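Local coordinates for spore coat polysaccharide biosynthesis protein spsE (Bacillus subtilis, PDB 1VLI), which probably acts as an N-acylneuraminate-9-phosphate synthase-type enzyme in the biosynthesis of spore coat polysaccharide, at residues A[319-330]-A[359-370]; A[37-48]-A[251-260]. All coordinates share one frame; numbering follows the deposited sequence.

Contact 1: residues A[319-330]-A[359-370]; sequences FTTAPIQKGEAF and VRAVRDIPADTG
With chi1 at 45°, T320 holds OG1 between its own backbone N and carbonyl carbon, facing the backbone of P366 to T369, and sends CG2 beside its backbone N, where it meets CG2 of I365 at 3.7 Å. The hydroxyl is gripped from the other segment: T369 N donates to OG1 almost straight at 2.9 Å, and P366 O lies just 2.7 Å from the same OG1. Backbone bonds from T320 N to T369 O and from D368 N to T320 O clamp this end. Farther along, I324 and I365 form one antiparallel hydrogen-bonded pair, each donating its N-H to the carbonyl oxygen of the other. These paired extended pieces belong to the SAF (antifreeze-protein-like) domain; here only T320 and its neighbour F319 are in regular strand, and single bridges join the two segments. Beyond the pair, the type II turn from Q325 to E328 is held by D364 of the other segment and by E328, its own last residue. D364 OD1 takes K326 N at 3.1 Å, nearly along its C-O axis, while E328 OE1 accepts Q325 N from above the carboxylate plane. R360, extended from CG to NE, runs past G327 O and brings NH1 to it at 2.9 Å, with the oxygen in the guanidinium plane. The F330 ring closes the apolar side: I365 CD1 comes to its edge, 3.9 Å from CE1, and V359 CG1 stands 4.0 Å from CD2, with A361 CB near CZ. I335 and I376 also touch this ring. With only an alanine in its place, I365 CD1 and the A361 and V359 side chains would probably lose their common neighbour and a gap would open between them. CG2 of I324 also rests on A361 CB, at 3.7 Å.

Contact 2: residues A[37-48]-A[251-260]; sequences INHDGKLDQAFA and IDKNLPGADH
The N38 amide lies over one face of the H260 imidazole, the two planes 22° apart and OD1 3.7 Å above the plane near the ring centre. L255 CB sits over the opposite face, so the ring is sandwiched between an amide and an aliphatic carbon. Its orientation is fixed through both nitrogens: ND1 bonds to T250 OG1, and NE2 donates to D40 OD1 at 2.9 Å and 176°, on the syn side but somewhat out of the plane of a carboxylate turned 62° to the ring. A weak second bond runs to OD2 of this histidine-carboxylate pair. N38 does a second job with the same oxygen. Its CG stands anti to its own carbonyl carbon, bringing OD1 to D259 N, which donates at 3.1 Å in the carbonyl plane; ND2 meanwhile bonds to F249 O, so both ends of the buried amide are tied down. One water accepts from I37 N at 2.7 Å and lies between OD1 of N38 and D259 OD2. Q45, extended beyond CG, carries NE2 back from the helix to N38 O at 2.8 Å and, weakly, to D40 OD2, bracing the turn that presents both residues to H260. Apolar contacts flank the polar core: A258 CB meets I37 CG1, and I251 CD1 packs 3.8 Å from A48 CB. The side chain of D259 ends about 7 Å from the bound zinc ion, whose site includes H226 and H248. In the TIM barrel, the loop leading from strand 30-36 into helix 43-56 thus meets the loop leading from strand 244-248 toward helix 266-285, at the C-terminal ends of two adjacent parallel strands, the first and last of the barrel.

From the N terminus, the chain leaves the first barrel strand, 30-36, and enters the 37-48 half of contact 2. It then passes through the remaining barrel strands before 251-260 returns to it, so contact 2 closes a loop of 202 residues and ties the start of the barrel to its end. Helix 266-285 and a linking region follow, after which 319-330 opens contact 1. That contact closes a far smaller loop, of 28 residues, within the SAF domain, carrying strand 335-338 and helix 352-356. The two loops follow in series, neither nesting nor crossing; the contact centres are about 43 Å apart, one in each domain.

Contact 1: residues A[319-330]-A[359-370]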
loop_
_atom_site.group_PDB
_atom_site.type_symbol
_atom_site.label_atom_id
_atom_site.label_comp_id
_atom_site.label_asym_id
_atom_site.label_seq_id
_atom_site.Cartn_x
_atom_site.Cartn_y
_atom_site.Cartn_z
ATOM N N PHE A 319 1.286 -1.097 -20.851
ATOM C CA PHE A 319 2.559 -1.014 -21.569
ATOM C C PHE A 319 2.790 -2.239 -22.384
ATOM O O PHE A 319 2.358 -3.303 -21.991
ATOM C CB PHE A 319 3.709 -0.867 -20.582
ATOM C CG PHE A 319 3.883 0.526 -20.060
ATOM C CD1 PHE A 319 3.183 0.959 -18.942
ATOM C CD2 PHE A 319 4.747 1.416 -20.700
ATOM C CE1 PHE A 319 3.327 2.275 -18.466
ATOM C CE2 PHE A 319 4.907 2.720 -20.231
ATOM C CZ PHE A 319 4.186 3.147 -19.111
ATOM N N THR A 320 3.460 -2.094 -23.523
ATOM C CA THR A 320 3.846 -3.244 -24.327
ATOM C C THR A 320 5.023 -3.962 -23.665
ATOM O O THR A 320 5.992 -3.323 -23.226
ATOM C CB THR A 320 4.248 -2.829 -25.739
ATOM O OG1 THR A 320 5.096 -1.679 -25.664
ATOM C CG2 THR A 320 3.038 -2.346 -26.537
ATOM N N THR A 321 4.926 -5.281 -23.586
ATOM C CA THR A 321 6.038 -6.103 -23.098
ATOM C C THR A 321 6.913 -6.652 -24.240
ATOM O O THR A 321 8.018 -7.146 -23.984
ATOM C CB THR A 321 5.537 -7.261 -22.225
ATOM O OG1 THR A 321 4.585 -8.029 -22.957
ATOM C CG2 THR A 321 4.749 -6.767 -21.076
ATOM N N ALA A 322 6.410 -6.579 -25.482
ATOM C CA ALA A 322 7.121 -6.978 -26.712
ATOM C C ALA A 322 6.722 -5.988 -27.822
ATOM O O ALA A 322 5.847 -5.179 -27.593
ATOM C CB ALA A 322 6.748 -8.409 -27.102
ATOM N N PRO A 323 7.358 -5.991 -28.997
ATOM C CA PRO A 323 6.841 -5.173 -30.102
ATOM C C PRO A 323 5.505 -5.731 -30.609
ATOM O O PRO A 323 5.354 -6.944 -30.789
ATOM C CB PRO A 323 7.924 -5.302 -31.190
ATOM C CG PRO A 323 9.109 -5.848 -30.510
ATOM C CD PRO A 323 8.593 -6.698 -29.383
ATOM N N ILE A 324 4.526 -4.859 -30.798
ATOM C CA ILE A 324 3.243 -5.303 -31.331
ATOM C C ILE A 324 3.084 -4.805 -32.752
ATOM O O ILE A 324 3.333 -3.637 -33.044
ATOM C CB ILE A 324 2.078 -4.824 -30.428
ATOM C CG1 ILE A 324 2.232 -5.392 -29.002
ATOM C CG2 ILE A 324 0.725 -5.220 -31.022
ATOM C CD1 ILE A 324 1.100 -5.032 -28.077
ATOM N N GLN A 325 2.673 -5.698 -33.641
ATOM C CA GLN A 325 2.516 -5.338 -35.038
ATOM C C GLN A 325 1.080 -5.069 -35.443
ATOM O O GLN A 325 0.136 -5.591 -34.839
ATOM C CB GLN A 325 3.152 -6.396 -35.919
ATOM C CG GLN A 325 4.709 -6.310 -35.885
ATOM C CD GLN A 325 5.183 -7.378 -36.887
ATOM O OE1 GLN A 325 5.497 -7.035 -38.126
ATOM N NE2 GLN A 325 5.201 -8.706 -36.409
ATOM N N LYS A 326 0.941 -4.231 -36.469
ATOM C CA LYS A 326 -0.359 -3.804 -36.979
ATOM C C LYS A 326 -1.232 -5.015 -37.276
ATOM O O LYS A 326 -0.820 -5.875 -38.033
ATOM C CB LYS A 326 -0.173 -2.988 -38.273
ATOM C CG LYS A 326 -1.452 -2.327 -38.745
ATOM C CD LYS A 326 -1.360 -1.813 -40.169
ATOM C CE LYS A 326 -2.435 -0.754 -40.376
ATOM N NZ LYS A 326 -2.418 -0.273 -41.790
ATOM N N GLY A 327 -2.415 -5.102 -36.666
ATOM C CA GLY A 327 -3.310 -6.231 -36.956
ATOM C C GLY A 327 -3.389 -7.190 -35.772
ATOM O O GLY A 327 -4.378 -7.932 -35.607
ATOM N N GLU A 328 -2.351 -7.151 -34.933
ATOM C CA GLU A 328 -2.140 -8.162 -33.904
ATOM C C GLU A 328 -3.033 -7.976 -32.644
ATOM O O GLU A 328 -3.127 -6.880 -32.057
ATOM C CB GLU A 328 -0.642 -8.213 -33.560
ATOM C CG GLU A 328 -0.197 -9.328 -32.620
ATOM C CD GLU A 328 1.213 -9.109 -32.078
ATOM O OE1 GLU A 328 2.024 -8.447 -32.821
ATOM O OE2 GLU A 328 1.513 -9.605 -30.903
ATOM N N ALA A 329 -3.691 -9.065 -32.244
ATOM C CA ALA A 329 -4.526 -9.085 -31.051
ATOM C C ALA A 329 -3.668 -8.715 -29.824
ATOM O O ALA A 329 -2.497 -9.080 -29.755
ATOM C CB ALA A 329 -5.181 -10.459 -30.881
ATOM N N PHE A 330 -4.235 -7.936 -28.906
ATOM C CA PHE A 330 -3.585 -7.608 -27.656
ATOM C C PHE A 330 -3.881 -8.762 -26.757
ATOM O O PHE A 330 -4.992 -9.308 -26.808
ATOM C CB PHE A 330 -4.225 -6.402 -27.033
ATOM C CG PHE A 330 -3.856 -5.122 -27.677
ATOM C CD1 PHE A 330 -2.563 -4.620 -27.561
ATOM C CD2 PHE A 330 -4.814 -4.374 -28.363
ATOM C CE1 PHE A 330 -2.219 -3.406 -28.134
ATOM C CE2 PHE A 330 -4.472 -3.170 -28.953
ATOM C CZ PHE A 330 -3.172 -2.679 -28.838
ATOM N N VAL A 359 -9.214 -7.283 -28.968
ATOM C CA VAL A 359 -8.982 -6.052 -29.701
ATOM C C VAL A 359 -7.616 -6.176 -30.382
ATOM O O VAL A 359 -6.768 -6.913 -29.888
ATOM C CB VAL A 359 -9.034 -4.870 -28.733
ATOM C CG1 VAL A 359 -8.602 -3.600 -29.411
ATOM C CG2 VAL A 359 -10.436 -4.739 -28.193
ATOM N N ARG A 360 -7.411 -5.461 -31.495
ATOM C CA ARG A 360 -6.168 -5.545 -32.305
ATOM C C ARG A 360 -5.474 -4.190 -32.518
ATOM O O ARG A 360 -6.163 -3.126 -32.528
ATOM C CB ARG A 360 -6.496 -6.129 -33.666
ATOM C CG ARG A 360 -7.031 -7.536 -33.616
ATOM C CD ARG A 360 -7.499 -8.035 -34.973
ATOM N NE ARG A 360 -7.969 -9.415 -34.877
ATOM C CZ ARG A 360 -7.202 -10.486 -35.106
ATOM N NH1 ARG A 360 -5.918 -10.339 -35.428
ATOM N NH2 ARG A 360 -7.721 -11.707 -35.009
ATOM N N ALA A 361 -4.120 -4.223 -32.712
ATOM C CA ALA A 361 -3.381 -2.961 -32.926
ATOM C C ALA A 361 -3.725 -2.351 -34.297
ATOM O O ALA A 361 -3.852 -3.080 -35.306
ATOM C CB ALA A 361 -1.863 -3.216 -32.822
ATOM N N VAL A 362 -3.844 -1.023 -34.366
ATOM C CA VAL A 362 -4.014 -0.404 -35.697
ATOM C C VAL A 362 -2.716 0.115 -36.311
ATOM O O VAL A 362 -2.705 0.589 -37.435
ATOM C CB VAL A 362 -5.136 0.655 -35.745
ATOM C CG1 VAL A 362 -6.425 0.068 -35.216
ATOM C CG2 VAL A 362 -4.749 1.936 -35.005
ATOM N N ARG A 363 -1.625 0.023 -35.565
ATOM C CA ARG A 363 -0.295 0.347 -36.076
ATOM C C ARG A 363 0.738 -0.379 -35.224
ATOM O O ARG A 363 0.432 -0.807 -34.110
ATOM C CB ARG A 363 -0.038 1.847 -35.998
ATOM C CG ARG A 363 -0.218 2.436 -34.590
ATOM C CD ARG A 363 -0.211 3.953 -34.564
ATOM N NE ARG A 363 0.065 4.504 -33.237
ATOM C CZ ARG A 363 0.212 5.807 -32.997
ATOM N NH1 ARG A 363 0.109 6.673 -33.999
ATOM N NH2 ARG A 363 0.455 6.256 -31.767
ATOM N N ASP A 364 1.959 -0.478 -35.737
ATOM C CA ASP A 364 3.086 -1.012 -34.986
ATOM C C ASP A 364 3.309 -0.267 -33.674
ATOM O O ASP A 364 3.315 0.951 -33.659
ATOM C CB ASP A 364 4.360 -0.885 -35.812
ATOM C CG ASP A 364 4.331 -1.723 -37.080
ATOM O OD1 ASP A 364 3.426 -2.584 -37.239
ATOM O OD2 ASP A 364 5.199 -1.580 -37.963
ATOM N N ILE A 365 3.504 -0.996 -32.583
ATOM C CA ILE A 365 3.871 -0.381 -31.312
ATOM C C ILE A 365 5.206 -0.978 -30.882
ATOM O O ILE A 365 5.353 -2.206 -30.857
ATOM C CB ILE A 365 2.800 -0.635 -30.253
ATOM C CG1 ILE A 365 1.403 -0.549 -30.881
ATOM C CG2 ILE A 365 2.943 0.361 -29.112
ATOM C CD1 ILE A 365 0.274 -1.027 -29.992
ATOM N N PRO A 366 6.198 -0.128 -30.594
ATOM C CA PRO A 366 7.481 -0.607 -30.070
ATOM C C PRO A 366 7.310 -1.286 -28.693
ATOM O O PRO A 366 6.328 -1.023 -27.989
ATOM C CB PRO A 366 8.304 0.680 -29.951
ATOM C CG PRO A 366 7.637 1.660 -30.905
ATOM C CD PRO A 366 6.185 1.338 -30.792
ATOM N N ALA A 367 8.237 -2.161 -28.312
ATOM C CA ALA A 367 8.185 -2.764 -26.972
ATOM C C ALA A 367 8.450 -1.663 -25.976
ATOM O O ALA A 367 9.010 -0.629 -26.350
ATOM C CB ALA A 367 9.218 -3.844 -26.834
ATOM N N ASP A 368 8.032 -1.868 -24.725
ATOM C CA ASP A 368 8.305 -0.934 -23.626
ATOM C C ASP A 368 7.718 0.456 -23.770
ATOM O O ASP A 368 8.269 1.427 -23.246
ATOM C CB ASP A 368 9.802 -0.805 -23.422
ATOM C CG ASP A 368 10.299 -1.763 -22.419
ATOM O OD1 ASP A 368 10.221 -1.386 -21.218
ATOM O OD2 ASP A 368 10.738 -2.913 -22.732
ATOM N N THR A 369 6.600 0.547 -24.471
ATOM C CA THR A 369 5.978 1.822 -24.745
ATOM C C THR A 369 4.584 1.788 -24.151
ATOM O O THR A 369 3.892 0.767 -24.235
ATOM C CB THR A 369 5.933 2.023 -26.262
ATOM O OG1 THR A 369 7.231 1.722 -26.780
ATOM C CG2 THR A 369 5.726 3.499 -26.634
ATOM N N GLY A 370 4.183 2.881 -23.510
ATOM C CA GLY A 370 2.838 2.954 -23.019
ATOM C C GLY A 370 1.852 3.086 -24.161
ATOM O O GLY A 370 2.047 3.909 -25.076
#

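Contact 2: residues A[37-48]-A[251-260]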
loop_
_atom_site.group_PDB
_atom_site.type_symbol
_atom_site.label_atom_id
_atom_site.label_comp_id
_atom_site.label_asym_id
_atom_site.label_seq_id
_atom_site.Cartn_x
_atom_site.Cartn_y
_atom_site.Cartn_z
ATOM N N ILE A 37 12.614 -3.011 4.805
ATOM C CA ILE A 37 13.812 -3.821 4.566
ATOM C C ILE A 37 14.879 -3.606 5.644
ATOM O O ILE A 37 16.014 -4.027 5.482
ATOM C CB ILE A 37 14.410 -3.587 3.145
ATOM C CG1 ILE A 37 14.917 -2.154 2.951
ATOM C CG2 ILE A 37 13.432 -3.985 2.061
ATOM C CD1 ILE A 37 15.779 -1.995 1.660
ATOM N N ASN A 38 14.486 -2.989 6.754
ATOM C CA ASN A 38 15.405 -2.621 7.829
ATOM C C ASN A 38 16.050 -3.787 8.611
ATOM O O ASN A 38 16.719 -3.563 9.622
ATOM C CB ASN A 38 14.732 -1.646 8.806
ATOM C CG ASN A 38 14.476 -0.256 8.194
ATOM O OD1 ASN A 38 14.970 0.074 7.116
ATOM N ND2 ASN A 38 13.705 0.564 8.907
ATOM N N HIS A 39 15.862 -5.014 8.138
ATOM C CA HIS A 39 16.573 -6.191 8.679
ATOM C C HIS A 39 17.988 -6.349 8.090
ATOM O O HIS A 39 18.755 -7.212 8.514
ATOM C CB HIS A 39 15.765 -7.454 8.385
ATOM C CG HIS A 39 15.338 -7.573 6.953
ATOM N ND1 HIS A 39 16.222 -7.843 5.933
ATOM C CD2 HIS A 39 14.120 -7.466 6.371
ATOM C CE1 HIS A 39 15.572 -7.906 4.785
ATOM N NE2 HIS A 39 14.293 -7.679 5.022
ATOM N N ASP A 40 18.283 -5.534 7.078
ATOM C CA ASP A 40 19.563 -5.469 6.390
ATOM C C ASP A 40 20.062 -6.828 5.865
ATOM O O ASP A 40 21.260 -7.057 5.809
ATOM C CB ASP A 40 20.607 -4.801 7.296
ATOM C CG ASP A 40 20.345 -3.300 7.527
ATOM O OD1 ASP A 40 19.684 -2.636 6.676
ATOM O OD2 ASP A 40 20.798 -2.696 8.536
ATOM N N GLY A 41 19.144 -7.719 5.494
ATOM C CA GLY A 41 19.463 -9.085 5.056
ATOM C C GLY A 41 19.945 -10.039 6.138
ATOM O O GLY A 41 20.521 -11.080 5.850
ATOM N N LYS A 42 19.715 -9.689 7.391
ATOM C CA LYS A 42 20.104 -10.528 8.508
ATOM C C LYS A 42 18.849 -11.014 9.222
ATOM O O LYS A 42 18.080 -10.193 9.783
ATOM C CB LYS A 42 20.999 -9.738 9.460
ATOM C CG LYS A 42 22.232 -9.158 8.792
ATOM C CD LYS A 42 23.369 -8.975 9.792
ATOM C CE LYS A 42 23.461 -7.548 10.308
ATOM N NZ LYS A 42 23.743 -6.617 9.179
ATOM N N LEU A 43 18.642 -12.335 9.195
ATOM C CA LEU A 43 17.444 -12.969 9.761
ATOM C C LEU A 43 17.258 -12.699 11.245
ATOM O O LEU A 43 16.138 -12.508 11.708
ATOM C CB LEU A 43 17.438 -14.483 9.505
ATOM C CG LEU A 43 16.329 -15.296 10.198
ATOM C CD1 LEU A 43 14.929 -14.854 9.767
ATOM C CD2 LEU A 43 16.503 -16.797 10.014
ATOM N N ASP A 44 18.352 -12.684 11.995
ATOM C CA ASP A 44 18.266 -12.396 13.433
ATOM C C ASP A 44 17.821 -10.948 13.683
ATOM O O ASP A 44 17.147 -10.677 14.681
ATOM C CB ASP A 44 19.587 -12.710 14.153
ATOM C CG ASP A 44 20.798 -12.167 13.400
ATOM O OD1 ASP A 44 21.121 -12.698 12.302
ATOM O OD2 ASP A 44 21.484 -11.207 13.824
ATOM N N GLN A 45 18.191 -10.043 12.767
ATOM C CA GLN A 45 17.780 -8.642 12.831
ATOM C C GLN A 45 16.306 -8.518 12.476
ATOM O O GLN A 45 15.613 -7.634 13.000
ATOM C CB GLN A 45 18.635 -7.758 11.915
ATOM C CG GLN A 45 18.585 -6.250 12.267
ATOM C CD GLN A 45 19.626 -5.431 11.512
ATOM O OE1 GLN A 45 20.819 -5.686 11.611
ATOM N NE2 GLN A 45 19.174 -4.450 10.759
ATOM N N ALA A 46 15.828 -9.393 11.582
ATOM C CA ALA A 46 14.386 -9.489 11.309
ATOM C C ALA A 46 13.604 -9.911 12.572
ATOM O O ALA A 46 12.584 -9.288 12.894
ATOM C CB ALA A 46 14.100 -10.412 10.146
ATOM N N PHE A 47 14.095 -10.925 13.295
ATOM C CA PHE A 47 13.503 -11.352 14.580
ATOM C C PHE A 47 13.532 -10.230 15.604
ATOM O O PHE A 47 12.589 -10.100 16.404
ATOM C CB PHE A 47 14.203 -12.587 15.198
ATOM C CG PHE A 47 14.017 -13.874 14.410
ATOM C CD1 PHE A 47 12.809 -14.175 13.787
ATOM C CD2 PHE A 47 15.049 -14.809 14.332
ATOM C CE1 PHE A 47 12.641 -15.354 13.074
ATOM C CE2 PHE A 47 14.888 -16.006 13.610
ATOM C CZ PHE A 47 13.683 -16.278 12.986
ATOM N N ALA A 48 14.602 -9.429 15.594
ATOM C CA ALA A 48 14.714 -8.317 16.546
ATOM C C ALA A 48 13.686 -7.198 16.237
ATOM O O ALA A 48 13.139 -6.569 17.153
ATOM C CB ALA A 48 16.134 -7.776 16.579
ATOM N N ILE A 251 15.637 -0.788 14.185
ATOM C CA ILE A 251 16.216 -1.288 15.422
ATOM C C ILE A 251 17.239 -0.279 15.937
ATOM O O ILE A 251 17.559 -0.252 17.133
ATOM C CB ILE A 251 16.804 -2.742 15.193
ATOM C CG1 ILE A 251 16.643 -3.603 16.440
ATOM C CG2 ILE A 251 18.254 -2.767 14.641
ATOM C CD1 ILE A 251 15.235 -4.106 16.637
ATOM N N ASP A 252 17.719 0.569 15.023
ATOM C CA ASP A 252 18.766 1.562 15.301
ATOM C C ASP A 252 18.810 2.610 14.182
ATOM O O ASP A 252 19.150 2.290 13.042
ATOM C CB ASP A 252 20.130 0.858 15.441
ATOM C CG ASP A 252 21.304 1.819 15.490
ATOM O OD1 ASP A 252 21.113 3.030 15.734
ATOM O OD2 ASP A 252 22.475 1.438 15.304
ATOM N N LYS A 253 18.492 3.859 14.523
ATOM C CA LYS A 253 18.328 4.949 13.537
ATOM C C LYS A 253 19.618 5.342 12.806
ATOM O O LYS A 253 19.578 5.988 11.752
ATOM C CB LYS A 253 17.722 6.190 14.205
ATOM C CG LYS A 253 16.267 6.031 14.643
ATOM C CD LYS A 253 15.833 7.104 15.647
ATOM C CE LYS A 253 15.601 8.465 15.001
ATOM N NZ LYS A 253 14.474 8.452 14.032
ATOM N N ASN A 254 20.759 4.958 13.371
ATOM C CA ASN A 254 22.049 5.358 12.819
ATOM C C ASN A 254 22.638 4.347 11.833
ATOM O O ASN A 254 23.665 4.630 11.212
ATOM C CB ASN A 254 23.049 5.712 13.935
ATOM C CG ASN A 254 22.622 6.940 14.736
ATOM O OD1 ASN A 254 22.608 6.910 15.967
ATOM N ND2 ASN A 254 22.252 8.021 14.039
ATOM N N LEU A 255 21.983 3.190 11.684
ATOM C CA LEU A 255 22.378 2.185 10.685
ATOM C C LEU A 255 22.402 2.817 9.288
ATOM O O LEU A 255 21.570 3.683 9.003
ATOM C CB LEU A 255 21.461 0.952 10.748
ATOM C CG LEU A 255 21.673 0.016 11.956
ATOM C CD1 LEU A 255 20.498 -0.921 12.170
ATOM C CD2 LEU A 255 22.974 -0.776 11.850
ATOM N N PRO A 256 23.378 2.443 8.450
ATOM C CA PRO A 256 23.546 3.066 7.120
ATOM C C PRO A 256 22.270 2.937 6.290
ATOM O O PRO A 256 21.957 1.869 5.775
ATOM C CB PRO A 256 24.718 2.304 6.500
ATOM C CG PRO A 256 24.902 1.072 7.368
ATOM C CD PRO A 256 24.402 1.420 8.727
ATOM N N GLY A 257 21.558 4.053 6.172
ATOM C CA GLY A 257 20.105 4.061 5.987
ATOM C C GLY A 257 19.476 3.349 4.811
ATOM O O GLY A 257 19.423 3.908 3.717
ATOM N N ALA A 258 18.989 2.125 5.038
ATOM C CA ALA A 258 17.950 1.526 4.183
ATOM C C ALA A 258 16.725 2.471 4.211
ATOM O O ALA A 258 16.578 3.310 3.323
ATOM C CB ALA A 258 17.596 0.115 4.660
ATOM N N ASP A 259 15.871 2.358 5.232
ATOM C CA ASP A 259 14.955 3.451 5.621
ATOM C C ASP A 259 15.190 3.765 7.088
ATOM O O ASP A 259 14.240 3.994 7.828
ATOM C CB ASP A 259 13.486 3.045 5.467
ATOM C CG ASP A 259 13.083 2.804 4.020
ATOM O OD1 ASP A 259 12.710 3.781 3.318
ATOM O OD2 ASP A 259 13.080 1.659 3.514
ATOM N N HIS A 260 16.449 3.762 7.513
ATOM C CA HIS A 260 16.770 3.711 8.937
ATOM C C HIS A 260 16.670 5.053 9.616
ATOM O O HIS A 260 16.131 5.165 10.718
ATOM C CB HIS A 260 18.177 3.147 9.152
ATOM C CG HIS A 260 18.273 1.673 8.942
ATOM N ND1 HIS A 260 17.739 0.760 9.825
ATOM C CD2 HIS A 260 18.849 0.948 7.957
ATOM C CE1 HIS A 260 17.969 -0.463 9.386
ATOM N NE2 HIS A 260 18.640 -0.376 8.253
HETATM O O HOH W 1 12.743 -0.310 5.280
#